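Local coordinates for protein urocanate hydratase (Paenibacillus sp. Soil724D2, PDB 7NED) that probably catalyses the NAD+-dependent hydration of urocanate-type substrates, acting as a thiourocanate hydratase in bacterial ergothioneine catabolism, at residues R507-T510 against T511-D515; A355-E359 against L360-H364; S375-E378 against V379-N382; E64-E67 against D68-L71. All coordinates share one frame; numbering follows the deposited sequence.

Interaction 1: residues R507-T510 against T511-D515; sequences RLET and TLNND
Thr511 N donates to Arg507 O at 2.9 Å, nearly straight at 168°, the shortest of the four i to i+4 backbone bonds that join 507-510 to 511-515. Leu512 N, Asn513 N and Asn514 N follow in the same way on the carbonyls of Leu508, Glu509 and Thr510, the last of them longest, from Asn514 N to Thr510 O at 3.2 Å. Two pairs of side chains four apart lie side by side. Glu509, its CG anti to the backbone N (chi1 -167°), and Asn513 point the same way, with carboxylate and amide planes only 7° apart; Glu509 CG comes to 3.8 Å from Asn513 ND2. Thr510 and Asn514 also run alongside each other, the methyl CG2 of Thr510 lying 4.0 Å from Asn514 ND2. Most polar ends find partners elsewhere in the fold: Asn513 OD1 bonds Thr409, Thr511 OG1 bonds Ser471 O, and Asn514 ND2 reaches both Ser471 OG and Lys83 O of the second subunit. Thr510 OG1 turns back to Ile506 O, while Arg507 pairs with Asp474. Leu508 and Leu512 share one flank, against Leu496 of strand 490-498 and against helix 407-420. These are about two and a half turns of alpha helix 502-525, largely buried here between a sheet strand, neighbouring helices and the subunit interface.

Interaction 2: residues A355-E359 against L360-H364; sequences ALSGE and LSDIH
Ser357 places OG between its backbone N and carbonyl carbon (chi1 69°), and Asp362 swings CG anti to its carbonyl carbon (chi1 -79°), so that hydroxyl and carboxylate meet across the start of helix 360-373. Ser357 OG donates to Asp362 OD2 at 2.7 Å, approaching from above the carboxylate plane, 48° out of it. The same hydroxyl oxygen accepts from Glu359 N at 3.1 Å, which makes an ST turn; it overlaps the type I beta turn from Ala355 to Gly358, closed by Gly358 N on Ala355 O. The overlapping turns carry the chain from strand 351-355 of the mixed sheet into the helix. With an alanine at Ser357, Glu359 N would probably be left without its side-chain acceptor and Asp362 OD2 without the hydroxyl that helps to fix it. A water also bridges Ser357 N and Asp362 OD2, while the other carboxylate oxygen, OD1, accepts from Gln425 N. Asp362 N donates to Glu359 O at 3.0 Å, a bent bond. Beneath the polar groups, Ala355 CB rests 3.8 Å from Asp362 CB and 4.0 Å from Ile363 CG1, and Ile363 also packs on Pro397. On the solvent side the side chain of Glu359 is bent back, and two waters donate to its OE1: one accepts from Ser361 N, and the other lies 2.8 Å from Ser361 OG.

Interaction 3: residues S375-E378 against V379-N382; sequences SDNE and VIAN
Asn377 is the N-cap of helix 378-390, and its side chain turns in over the first turn. CB starts 3.6 Å from Ile380 CG2; CG, set anti to the backbone N (chi1 179°), comes closer to that methyl, at 3.3 Å. The two branches of the amide then part company. OD1 accepts from Ile380 N at 3.0 Å, an almost straight bond (170°) whose donor stands well above the amide plane, 57° out of it, and it also lies 3.1 Å from Val379 N. ND2 runs on past Ile380, nearest to CG2. The amide and the Ile380 side chain cross obliquely, Ile380 CG2 packing over the same face of the amide from which Ile380 N approaches; the Ile380 side chain also packs on Phe374 and Phe403. The backbone takes over at once, with Ala381 N bonded to Asn377 O and Asn382 N to Glu378 O. Were Asn377 a leucine, Ile380 N at the helix start would probably lose its side-chain acceptor, leaving the first turn without its cap. Farther along, Asn382 OD1 bonds Tyr140 OH of helix 133-150. The methyl of Ala381 points back to the loop, its CB 3.4 Å from Asn377 O.

Interaction 4: residues E64-E67 against D68-L71; sequences ELEE and DETL
Glu69 OE1 accepts from Glu66 N at 3.1 Å, an almost straight bond (176°) met from above the carboxylate plane, 52° out of it. It ties the start of a type I beta turn, Glu66 to Glu69, to the residue that closes it; the turn leads from helix 52-64 into strand 69-74 of the mixed sheet. Glu69 N completes the turn, donating to Glu66 O at 3.1 Å. OE1 has a further donor, a water that also donates to Glu64 O and so bridges the carboxylate to the end of the helix. The other oxygen, OE2, forms a salt bridge with Arg541 of the second subunit, so the two oxygens of one carboxylate serve the turn and the dimer interface. Glu69 can do this because its chain runs extended beyond CG alongside Glu66, with the two carboxylate planes 79° apart. Glu66 and Glu67 have partners of their own: Glu66 OE2 pairs with Lys15, which also bonds Glu64 O, and Glu67 OE1 pairs with Arg18. These cations probably temper the gathering of negative charge. Leu65 O accepts from Gln19, and Thr70 OG1 is held by Pro89 O and Thr84 OG1. On the apolar side the side chains of Leu65 and Glu69 run antiparallel to one another, and Leu65 also packs on Ile81 and Leu90; its CD1 methyl lies 3.6 Å from Glu69 CB and 4.4 Å from Leu71 CB.

How the interactions relate
Along the chain the order is interaction 4, 2, 3, 1. Interaction 4 belongs to the urocanase N-terminal domain, the other three to the C-terminal domain. Interactions 2 and 3 sit at the starts of the consecutive helices 360-373 and 378-390, with centres 22 Å apart. Strand 69-74 of interaction 4 and strand 351-355, which leads into interaction 2, belong to the same eight-stranded mixed sheet; helix 502-525 of interaction 1 packs on its strand 490-498. Interactions 1 and 4 approach within about 6 Å between nearest atoms, and both touch the second subunit, so parts of both domains take part in the dimer interface. Interactions 3 and 4 are farthest apart, about 39 Å between centres.

Interaction 1: residues R507-T510 against T511-D515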
ATOM      1  N   ARG A 507      21.604 -12.563  -1.591  1.00 14.94           N
ATOM      2  CA  ARG A 507      20.621 -11.499  -1.373  1.00 18.60           C
ATOM      3  C   ARG A 507      20.615 -10.514  -2.538  1.00 19.26           C
ATOM      4  O   ARG A 507      19.549 -10.112  -3.038  1.00 15.47           O
ATOM      5  CB  ARG A 507      20.921 -10.783  -0.057  1.00 17.15           C
ATOM      6  CG  ARG A 507      20.843 -11.733   1.174  1.00 17.22           C
ATOM      7  CD  ARG A 507      20.912 -10.977   2.531  1.00 21.19           C
ATOM      8  NE  ARG A 507      22.121 -10.160   2.662  1.00 17.13           N
ATOM      9  CZ  ARG A 507      22.152  -8.863   2.379  1.00 24.15           C
ATOM     10  NH1 ARG A 507      21.033  -8.266   1.952  1.00 18.70           N
ATOM     11  NH2 ARG A 507      23.300  -8.168   2.519  1.00 18.31           N
ATOM     12  N   LEU A 508      21.813 -10.097  -2.968  1.00 15.98           N
ATOM     13  CA  LEU A 508      21.925  -9.089  -4.017  1.00 17.08           C
ATOM     14  C   LEU A 508      21.362  -9.611  -5.325  1.00 17.32           C
ATOM     15  O   LEU A 508      20.644  -8.903  -6.035  1.00 18.68           O
ATOM     16  CB  LEU A 508      23.387  -8.695  -4.207  1.00 16.35           C
ATOM     17  CG  LEU A 508      24.043  -7.997  -3.030  1.00 19.06           C
ATOM     18  CD1 LEU A 508      25.544  -7.984  -3.298  1.00 17.95           C
ATOM     19  CD2 LEU A 508      23.512  -6.576  -2.995  1.00 17.16           C
ATOM     20  N   GLU A 509      21.743 -10.833  -5.690  1.00 15.27           N
ATOM     21  CA  GLU A 509      21.239 -11.444  -6.910  1.00 19.72           C
ATOM     22  C   GLU A 509      19.725 -11.557  -6.882  1.00 19.06           C
ATOM     23  O   GLU A 509      19.051 -11.229  -7.868  1.00 17.49           O
ATOM     24  CB  GLU A 509      21.862 -12.831  -7.068  1.00 18.33           C
ATOM     25  CG  GLU A 509      21.684 -13.471  -8.428  1.00 26.71           C
ATOM     26  CD  GLU A 509      22.313 -14.860  -8.441  1.00 28.21           C
ATOM     27  OE1 GLU A 509      21.763 -15.764  -7.799  1.00 43.51           O
ATOM     28  OE2 GLU A 509      23.383 -15.038  -9.018  1.00 36.73           O
ATOM     29  N   THR A 510      19.184 -12.079  -5.764  1.00 16.25           N
ATOM     30  CA  THR A 510      17.751 -12.381  -5.686  1.00 17.79           C
ATOM     31  C   THR A 510      16.948 -11.104  -5.743  1.00 17.40           C
ATOM     32  O   THR A 510      16.018 -10.989  -6.548  1.00 16.59           O
ATOM     33  CB  THR A 510      17.427 -13.174  -4.418  1.00 20.27           C
ATOM     34  OG1 THR A 510      18.288 -14.336  -4.352  1.00 20.86           O
ATOM     35  CG2 THR A 510      15.915 -13.600  -4.367  1.00 19.36           C
ATOM     36  N   THR A 511      17.328 -10.111  -4.924  1.00 15.79           N
ATOM     37  CA  THR A 511      16.609  -8.843  -4.899  1.00 15.84           C
ATOM     38  C   THR A 511      16.714  -8.100  -6.221  1.00 17.31           C
ATOM     39  O   THR A 511      15.709  -7.599  -6.740  1.00 14.47           O
ATOM     40  CB  THR A 511      17.123  -7.951  -3.768  1.00 16.73           C
ATOM     41  OG1 THR A 511      16.663  -8.482  -2.523  1.00 17.43           O
ATOM     42  CG2 THR A 511      16.559  -6.564  -3.912  1.00 17.13           C
ATOM     43  N   LEU A 512      17.927  -7.969  -6.766  1.00 14.80           N
ATOM     44  CA  LEU A 512      18.072  -7.138  -7.955  1.00 14.58           C
ATOM     45  C   LEU A 512      17.385  -7.785  -9.169  1.00 16.52           C
ATOM     46  O   LEU A 512      16.730  -7.096  -9.959  1.00 16.73           O
ATOM     47  CB  LEU A 512      19.568  -6.848  -8.213  1.00 14.82           C
ATOM     48  CG  LEU A 512      20.160  -5.896  -7.139  1.00 16.34           C
ATOM     49  CD1 LEU A 512      21.708  -5.774  -7.215  1.00 16.21           C
ATOM     50  CD2 LEU A 512      19.511  -4.488  -7.189  1.00 17.18           C
ATOM     51  N   ASN A 513      17.510  -9.105  -9.344  1.00 15.34           N
ATOM     52  CA  ASN A 513      16.786  -9.728 -10.460  1.00 16.08           C
ATOM     53  C   ASN A 513      15.272  -9.520 -10.330  1.00 16.18           C
ATOM     54  O   ASN A 513      14.575  -9.359 -11.334  1.00 16.96           O
ATOM     55  CB  ASN A 513      17.070 -11.220 -10.536  1.00 18.53           C
ATOM     56  CG  ASN A 513      18.439 -11.540 -11.075  1.00 21.07           C
ATOM     57  OD1 ASN A 513      19.087 -10.731 -11.760  1.00 20.11           O
ATOM     58  ND2 ASN A 513      18.864 -12.774 -10.823  1.00 21.05           N
ATOM     59  N   ASN A 514      14.739  -9.549  -9.109  1.00 15.57           N
ATOM     60  CA  ASN A 514      13.286  -9.384  -8.948  1.00 12.04           C
ATOM     61  C   ASN A 514      12.861  -7.925  -8.924  1.00 16.17           C
ATOM     62  O   ASN A 514      11.721  -7.604  -9.292  1.00 17.51           O
ATOM     63  CB  ASN A 514      12.804 -10.071  -7.651  1.00 14.34           C
ATOM     64  CG  ASN A 514      12.977 -11.565  -7.699  1.00 18.53           C
ATOM     65  OD1 ASN A 514      13.239 -12.110  -8.776  1.00 19.03           O
ATOM     66  ND2 ASN A 514      12.903 -12.237  -6.536  1.00 13.78           N
ATOM     67  N   ASP A 515      13.742  -7.032  -8.480  1.00 13.98           N
ATOM     68  CA  ASP A 515      13.407  -5.616  -8.497  1.00 16.70           C
ATOM     69  C   ASP A 515      13.278  -5.127  -9.932  1.00 18.17           C
ATOM     70  O   ASP A 515      12.291  -4.473 -10.282  1.00 16.83           O
ATOM     71  CB  ASP A 515      14.457  -4.828  -7.726  1.00 15.23           C
ATOM     72  CG  ASP A 515      14.028  -3.394  -7.444  1.00 17.69           C
ATOM     73  OD1 ASP A 515      12.891  -3.167  -6.973  1.00 15.59           O
ATOM     74  OD2 ASP A 515      14.849  -2.472  -7.686  1.00 15.44           O
TER

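Interaction 2: residues A355-E359 against L360-H364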
ATOM      1  N   ALA A 355      29.681   4.616  -1.222  1.00 14.87           N
ATOM      2  CA  ALA A 355      30.886   4.060  -0.600  1.00 17.29           C
ATOM      3  C   ALA A 355      30.808   4.337   0.899  1.00 18.72           C
ATOM      4  O   ALA A 355      31.146   5.425   1.358  1.00 17.57           O
ATOM      5  CB  ALA A 355      32.135   4.686  -1.211  1.00 16.93           C
ATOM      6  N   LEU A 356      30.336   3.359   1.672  1.00 17.71           N
ATOM      7  CA  LEU A 356      30.155   3.561   3.107  1.00 16.87           C
ATOM      8  C   LEU A 356      31.472   3.820   3.836  1.00 19.69           C
ATOM      9  O   LEU A 356      31.465   4.396   4.938  1.00 20.49           O
ATOM     10  CB  LEU A 356      29.463   2.341   3.695  1.00 15.26           C
ATOM     11  CG  LEU A 356      28.078   2.125   3.078  1.00 16.03           C
ATOM     12  CD1 LEU A 356      27.630   0.657   3.207  1.00 16.45           C
ATOM     13  CD2 LEU A 356      27.049   3.050   3.709  1.00 14.94           C
ATOM     14  N   SER A 357      32.599   3.399   3.257  1.00 18.76           N
ATOM     15  CA  SER A 357      33.879   3.722   3.892  1.00 22.82           C
ATOM     16  C   SER A 357      34.125   5.224   3.939  1.00 23.35           C
ATOM     17  O   SER A 357      34.896   5.698   4.786  1.00 22.65           O
ATOM     18  CB  SER A 357      35.021   3.026   3.159  1.00 22.74           C
ATOM     19  OG  SER A 357      35.224   3.573   1.854  1.00 22.70           O
ATOM     20  N   GLY A 358      33.469   5.979   3.067  1.00 20.81           N
ATOM     21  CA  GLY A 358      33.758   7.383   2.884  1.00 19.30           C
ATOM     22  C   GLY A 358      34.864   7.669   1.898  1.00 21.45           C
ATOM     23  O   GLY A 358      35.174   8.848   1.685  1.00 23.12           O
ATOM     24  N   GLU A 359      35.455   6.641   1.282  1.00 21.10           N
ATOM     25  CA  GLU A 359      36.604   6.807   0.386  1.00 23.53           C
ATOM     26  C   GLU A 359      36.135   6.956  -1.059  1.00 23.01           C
ATOM     27  O   GLU A 359      35.529   6.040  -1.625  1.00 17.58           O
ATOM     28  CB  GLU A 359      37.576   5.624   0.492  1.00 20.71           C
ATOM     29  CG  GLU A 359      38.300   5.533   1.828  1.00 21.41           C
ATOM     30  CD  GLU A 359      39.137   6.791   2.068  1.00 24.77           C
ATOM     31  OE1 GLU A 359      40.006   7.077   1.224  1.00 25.26           O
ATOM     32  OE2 GLU A 359      38.883   7.517   3.052  1.00 29.46           O
ATOM     33  N   LEU A 360      36.470   8.096  -1.663  1.00 19.35           N
ATOM     34  CA  LEU A 360      36.164   8.316  -3.074  1.00 21.25           C
ATOM     35  C   LEU A 360      36.845   7.284  -3.966  1.00 21.88           C
ATOM     36  O   LEU A 360      36.341   6.963  -5.055  1.00 19.68           O
ATOM     37  CB  LEU A 360      36.581   9.739  -3.450  1.00 23.19           C
ATOM     38  CG  LEU A 360      36.471  10.140  -4.920  1.00 25.18           C
ATOM     39  CD1 LEU A 360      34.967  10.088  -5.331  1.00 22.97           C
ATOM     40  CD2 LEU A 360      37.028  11.530  -5.040  1.00 21.89           C
ATOM     41  N   SER A 361      37.999   6.762  -3.534  1.00 21.02           N
ATOM     42  CA  SER A 361      38.690   5.759  -4.340  1.00 23.17           C
ATOM     43  C   SER A 361      37.811   4.545  -4.567  1.00 17.88           C
ATOM     44  O   SER A 361      37.935   3.861  -5.601  1.00 17.98           O
ATOM     45  CB  SER A 361      40.001   5.340  -3.673  1.00 17.08           C
ATOM     46  OG  SER A 361      39.810   4.857  -2.358  1.00 21.03           O
ATOM     47  N   ASP A 362      36.917   4.261  -3.620  1.00 19.47           N
ATOM     48  CA  ASP A 362      35.982   3.147  -3.805  1.00 20.00           C
ATOM     49  C   ASP A 362      35.053   3.407  -4.986  1.00 20.29           C
ATOM     50  O   ASP A 362      34.892   2.553  -5.869  1.00 17.75           O
ATOM     51  CB  ASP A 362      35.169   2.920  -2.531  1.00 19.31           C
ATOM     52  CG  ASP A 362      35.936   2.158  -1.462  1.00 21.63           C
ATOM     53  OD1 ASP A 362      37.083   1.726  -1.729  1.00 19.76           O
ATOM     54  OD2 ASP A 362      35.379   1.992  -0.340  1.00 22.19           O
ATOM     55  N   ILE A 363      34.456   4.601  -5.042  1.00 20.16           N
ATOM     56  CA  ILE A 363      33.627   4.942  -6.198  1.00 18.83           C
ATOM     57  C   ILE A 363      34.456   4.857  -7.470  1.00 19.23           C
ATOM     58  O   ILE A 363      34.018   4.288  -8.473  1.00 16.59           O
ATOM     59  CB  ILE A 363      32.990   6.340  -6.012  1.00 21.39           C
ATOM     60  CG1 ILE A 363      32.028   6.321  -4.820  1.00 16.33           C
ATOM     61  CG2 ILE A 363      32.251   6.825  -7.297  1.00 14.10           C
ATOM     62  CD1 ILE A 363      30.837   5.320  -4.953  1.00 16.12           C
ATOM     63  N   HIS A 364      35.695   5.381  -7.442  1.00 18.97           N
ATOM     64  CA  HIS A 364      36.487   5.407  -8.672  1.00 19.11           C
ATOM     65  C   HIS A 364      36.851   4.000  -9.136  1.00 19.34           C
ATOM     66  O   HIS A 364      36.887   3.727 -10.346  1.00 18.18           O
ATOM     67  CB  HIS A 364      37.735   6.271  -8.474  1.00 21.67           C
ATOM     68  CG  HIS A 364      37.432   7.741  -8.461  1.00 24.35           C
ATOM     69  ND1 HIS A 364      38.338   8.694  -8.040  1.00 28.84           N
ATOM     70  CD2 HIS A 364      36.324   8.422  -8.847  1.00 24.59           C
ATOM     71  CE1 HIS A 364      37.800   9.896  -8.158  1.00 25.05           C
ATOM     72  NE2 HIS A 364      36.577   9.762  -8.643  1.00 22.33           N
TER
HETATM   73  O   HOH W   1      32.881   1.907   0.868  1.00 18.94           O
HETATM   74  O   HOH W   2      37.441  10.360  -0.007  1.00 27.54           O
HETATM   75  O   HOH W   3      39.616   8.020  -1.461  1.00 22.11           O
HETATM   76  O   HOH W   4      41.332   5.008  -0.020  1.00 32.80           O

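Interaction 3: residues S375-E378 against V379-N382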
ATOM      1  N   SER A 375      31.593  -2.255 -21.530  1.00 24.10           N
ATOM      2  CA  SER A 375      32.134  -1.382 -22.577  1.00 24.58           C
ATOM      3  C   SER A 375      31.314  -1.412 -23.858  1.00 24.84           C
ATOM      4  O   SER A 375      31.368  -0.447 -24.627  1.00 27.30           O
ATOM      5  CB  SER A 375      33.594  -1.747 -22.886  1.00 27.18           C
ATOM      6  OG  SER A 375      33.722  -3.096 -23.323  1.00 30.05           O
ATOM      7  N   ASP A 376      30.510  -2.459 -24.087  1.00 25.83           N
ATOM      8  CA  ASP A 376      29.601  -2.466 -25.228  1.00 25.64           C
ATOM      9  C   ASP A 376      28.386  -1.569 -25.003  1.00 29.05           C
ATOM     10  O   ASP A 376      27.616  -1.329 -25.945  1.00 25.33           O
ATOM     11  CB  ASP A 376      29.168  -3.903 -25.502  1.00 28.33           C
ATOM     12  CG  ASP A 376      28.517  -4.545 -24.279  1.00 38.51           C
ATOM     13  OD1 ASP A 376      27.275  -4.714 -24.271  1.00 43.44           O
ATOM     14  OD2 ASP A 376      29.242  -4.800 -23.285  1.00 41.23           O
ATOM     15  N   ASN A 377      28.216  -1.055 -23.783  1.00 21.74           N
ATOM     16  CA  ASN A 377      27.088  -0.203 -23.421  1.00 24.26           C
ATOM     17  C   ASN A 377      27.616   1.216 -23.470  1.00 25.64           C
ATOM     18  O   ASN A 377      28.158   1.726 -22.492  1.00 25.05           O
ATOM     19  CB  ASN A 377      26.560  -0.559 -22.035  1.00 22.77           C
ATOM     20  CG  ASN A 377      25.410   0.310 -21.618  1.00 26.21           C
ATOM     21  OD1 ASN A 377      25.229   1.418 -22.129  1.00 24.70           O
ATOM     22  ND2 ASN A 377      24.607  -0.192 -20.690  1.00 25.99           N
ATOM     23  N   GLU A 378      27.521   1.843 -24.645  1.00 25.49           N
ATOM     24  CA  GLU A 378      28.163   3.136 -24.785  1.00 29.44           C
ATOM     25  C   GLU A 378      27.450   4.206 -23.966  1.00 26.87           C
ATOM     26  O   GLU A 378      28.070   5.211 -23.590  1.00 25.22           O
ATOM     27  CB  GLU A 378      28.246   3.516 -26.265  1.00 30.69           C
ATOM     28  CG  GLU A 378      29.440   2.876 -26.957  1.00 38.64           C
ATOM     29  CD  GLU A 378      29.424   3.027 -28.481  1.00 48.04           C
ATOM     30  OE1 GLU A 378      29.064   4.118 -28.980  1.00 47.75           O
ATOM     31  OE2 GLU A 378      29.784   2.052 -29.182  1.00 51.12           O
ATOM     32  N   VAL A 379      26.169   3.998 -23.653  1.00 27.13           N
ATOM     33  CA  VAL A 379      25.436   4.979 -22.861  1.00 25.68           C
ATOM     34  C   VAL A 379      26.002   5.058 -21.451  1.00 24.05           C
ATOM     35  O   VAL A 379      26.397   6.136 -20.988  1.00 19.44           O
ATOM     36  CB  VAL A 379      23.936   4.652 -22.854  1.00 28.81           C
ATOM     37  CG1 VAL A 379      23.175   5.684 -22.039  1.00 30.60           C
ATOM     38  CG2 VAL A 379      23.435   4.647 -24.280  1.00 29.53           C
ATOM     39  N   ILE A 380      26.032   3.926 -20.738  1.00 24.31           N
ATOM     40  CA  ILE A 380      26.586   3.957 -19.391  1.00 21.15           C
ATOM     41  C   ILE A 380      28.053   4.346 -19.420  1.00 21.03           C
ATOM     42  O   ILE A 380      28.536   5.029 -18.505  1.00 21.84           O
ATOM     43  CB  ILE A 380      26.369   2.630 -18.633  1.00 22.28           C
ATOM     44  CG1 ILE A 380      26.670   2.858 -17.138  1.00 21.89           C
ATOM     45  CG2 ILE A 380      27.279   1.486 -19.122  1.00 20.57           C
ATOM     46  CD1 ILE A 380      25.715   3.838 -16.428  1.00 18.41           C
ATOM     47  N   ALA A 381      28.790   3.922 -20.455  1.00 21.46           N
ATOM     48  CA  ALA A 381      30.215   4.275 -20.539  1.00 21.87           C
ATOM     49  C   ALA A 381      30.404   5.780 -20.655  1.00 21.27           C
ATOM     50  O   ALA A 381      31.231   6.371 -19.953  1.00 23.52           O
ATOM     51  CB  ALA A 381      30.869   3.563 -21.726  1.00 24.07           C
ATOM     52  N   ASN A 382      29.637   6.415 -21.538  1.00 21.27           N
ATOM     53  CA  ASN A 382      29.620   7.873 -21.616  1.00 22.91           C
ATOM     54  C   ASN A 382      29.260   8.492 -20.271  1.00 22.65           C
ATOM     55  O   ASN A 382      29.931   9.420 -19.808  1.00 20.42           O
ATOM     56  CB  ASN A 382      28.625   8.324 -22.692  1.00 20.63           C
ATOM     57  CG  ASN A 382      28.389   9.845 -22.695  1.00 27.95           C
ATOM     58  OD1 ASN A 382      27.265  10.328 -22.384  1.00 28.63           O
ATOM     59  ND2 ASN A 382      29.436  10.609 -23.015  1.00 21.99           N
TER

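Interaction 4: residues E64-E67 against D68-L71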
ATOM      1  N   GLU A  64      22.052  -1.619  18.105  1.00 18.27           N
ATOM      2  CA  GLU A  64      21.869  -2.879  18.799  1.00 22.31           C
ATOM      3  C   GLU A  64      21.137  -3.988  18.019  1.00 22.84           C
ATOM      4  O   GLU A  64      21.041  -5.069  18.462  1.00 21.50           O
ATOM      5  CB  GLU A  64      21.176  -2.652  20.128  1.00 24.84           C
ATOM      6  CG  GLU A  64      21.940  -1.721  21.055  1.00 27.90           C
ATOM      7  CD  GLU A  64      21.097  -1.236  22.176  1.00 39.30           C
ATOM      8  OE1 GLU A  64      20.216  -1.977  22.602  1.00 49.43           O
ATOM      9  OE2 GLU A  64      21.249  -0.089  22.606  1.00 47.40           O
ATOM     10  N   LEU A  65      20.641  -3.668  16.846  1.00 20.24           N
ATOM     11  CA  LEU A  65      19.915  -4.617  16.045  1.00 18.68           C
ATOM     12  C   LEU A  65      20.747  -5.797  15.542  1.00 22.04           C
ATOM     13  O   LEU A  65      21.780  -5.619  15.041  1.00 17.84           O
ATOM     14  CB  LEU A  65      19.293  -3.910  14.840  1.00 21.22           C
ATOM     15  CG  LEU A  65      18.225  -4.588  13.996  1.00 19.75           C
ATOM     16  CD1 LEU A  65      16.908  -4.630  14.737  1.00 16.84           C
ATOM     17  CD2 LEU A  65      18.081  -3.808  12.715  1.00 18.01           C
ATOM     18  N   GLU A  66      20.224  -6.988  15.716  1.00 19.43           N
ATOM     19  CA  GLU A  66      20.870  -8.184  15.216  1.00 20.10           C
ATOM     20  C   GLU A  66      20.437  -8.449  13.788  1.00 20.54           C
ATOM     21  O   GLU A  66      19.386  -7.992  13.338  1.00 19.89           O
ATOM     22  CB  GLU A  66      20.540  -9.394  16.098  1.00 20.47           C
ATOM     23  CG  GLU A  66      20.817  -9.146  17.563  1.00 22.39           C
ATOM     24  CD  GLU A  66      22.264  -9.408  17.927  1.00 25.60           C
ATOM     25  OE1 GLU A  66      23.065  -9.806  17.035  1.00 28.83           O
ATOM     26  OE2 GLU A  66      22.605  -9.229  19.117  1.00 28.76           O
ATOM     27  N   GLU A  67      21.255  -9.233  13.085  1.00 17.52           N
ATOM     28  CA  GLU A  67      20.992  -9.553  11.689  1.00 21.28           C
ATOM     29  C   GLU A  67      19.682 -10.308  11.489  1.00 21.23           C
ATOM     30  O   GLU A  67      19.108 -10.256  10.389  1.00 18.95           O
ATOM     31  CB  GLU A  67      22.160 -10.369  11.133  1.00 22.78           C
ATOM     32  CG  GLU A  67      22.319 -10.297   9.643  1.00 33.54           C
ATOM     33  CD  GLU A  67      23.465 -11.183   9.169  1.00 37.91           C
ATOM     34  OE1 GLU A  67      23.894 -11.057   8.004  1.00 39.08           O
ATOM     35  OE2 GLU A  67      23.963 -11.987   9.998  1.00 43.82           O
ATOM     36  N   ASP A  68      19.202 -11.018  12.502  1.00 20.16           N
ATOM     37  CA  ASP A  68      17.963 -11.779  12.384  1.00 18.06           C
ATOM     38  C   ASP A  68      16.759 -11.035  12.942  1.00 19.32           C
ATOM     39  O   ASP A  68      15.737 -11.654  13.253  1.00 20.65           O
ATOM     40  CB  ASP A  68      18.103 -13.142  13.066  1.00 21.54           C
ATOM     41  CG  ASP A  68      18.358 -13.041  14.544  1.00 24.64           C
ATOM     42  OD1 ASP A  68      18.549 -11.931  15.089  1.00 24.39           O
ATOM     43  OD2 ASP A  68      18.379 -14.118  15.175  1.00 28.87           O
ATOM     44  N   GLU A  69      16.832  -9.721  13.027  1.00 16.30           N
ATOM     45  CA  GLU A  69      15.734  -8.912  13.523  1.00 19.79           C
ATOM     46  C   GLU A  69      15.291  -7.934  12.452  1.00 17.28           C
ATOM     47  O   GLU A  69      16.029  -7.629  11.492  1.00 17.61           O
ATOM     48  CB  GLU A  69      16.131  -8.146  14.795  1.00 19.14           C
ATOM     49  CG  GLU A  69      16.443  -9.135  15.952  1.00 22.21           C
ATOM     50  CD  GLU A  69      16.955  -8.453  17.208  1.00 28.00           C
ATOM     51  OE1 GLU A  69      17.516  -7.323  17.118  1.00 21.04           O
ATOM     52  OE2 GLU A  69      16.805  -9.061  18.301  1.00 24.00           O
ATOM     53  N   THR A  70      14.066  -7.449  12.617  1.00 18.01           N
ATOM     54  CA  THR A  70      13.547  -6.405  11.749  1.00 17.20           C
ATOM     55  C   THR A  70      13.006  -5.272  12.613  1.00 18.28           C
ATOM     56  O   THR A  70      12.165  -5.488  13.494  1.00 16.42           O
ATOM     57  CB  THR A  70      12.447  -6.938  10.826  1.00 21.14           C
ATOM     58  OG1 THR A  70      12.979  -8.008  10.034  1.00 20.26           O
ATOM     59  CG2 THR A  70      11.909  -5.812   9.922  1.00 18.79           C
ATOM     60  N   LEU A  71      13.486  -4.067  12.339  1.00 17.47           N
ATOM     61  CA  LEU A  71      12.940  -2.836  12.892  1.00 14.99           C
ATOM     62  C   LEU A  71      11.801  -2.340  12.009  1.00 14.68           C
ATOM     63  O   LEU A  71      11.960  -2.201  10.793  1.00 16.76           O
ATOM     64  CB  LEU A  71      14.041  -1.765  12.989  1.00 14.21           C
ATOM     65  CG  LEU A  71      13.633  -0.290  13.156  1.00 15.00           C
ATOM     66  CD1 LEU A  71      12.845  -0.068  14.477  1.00 13.87           C
ATOM     67  CD2 LEU A  71      14.849   0.630  13.097  1.00 16.85           C
TER
HETATM   68  O   HOH W   5      17.962  -5.732  19.015  1.00 23.86           O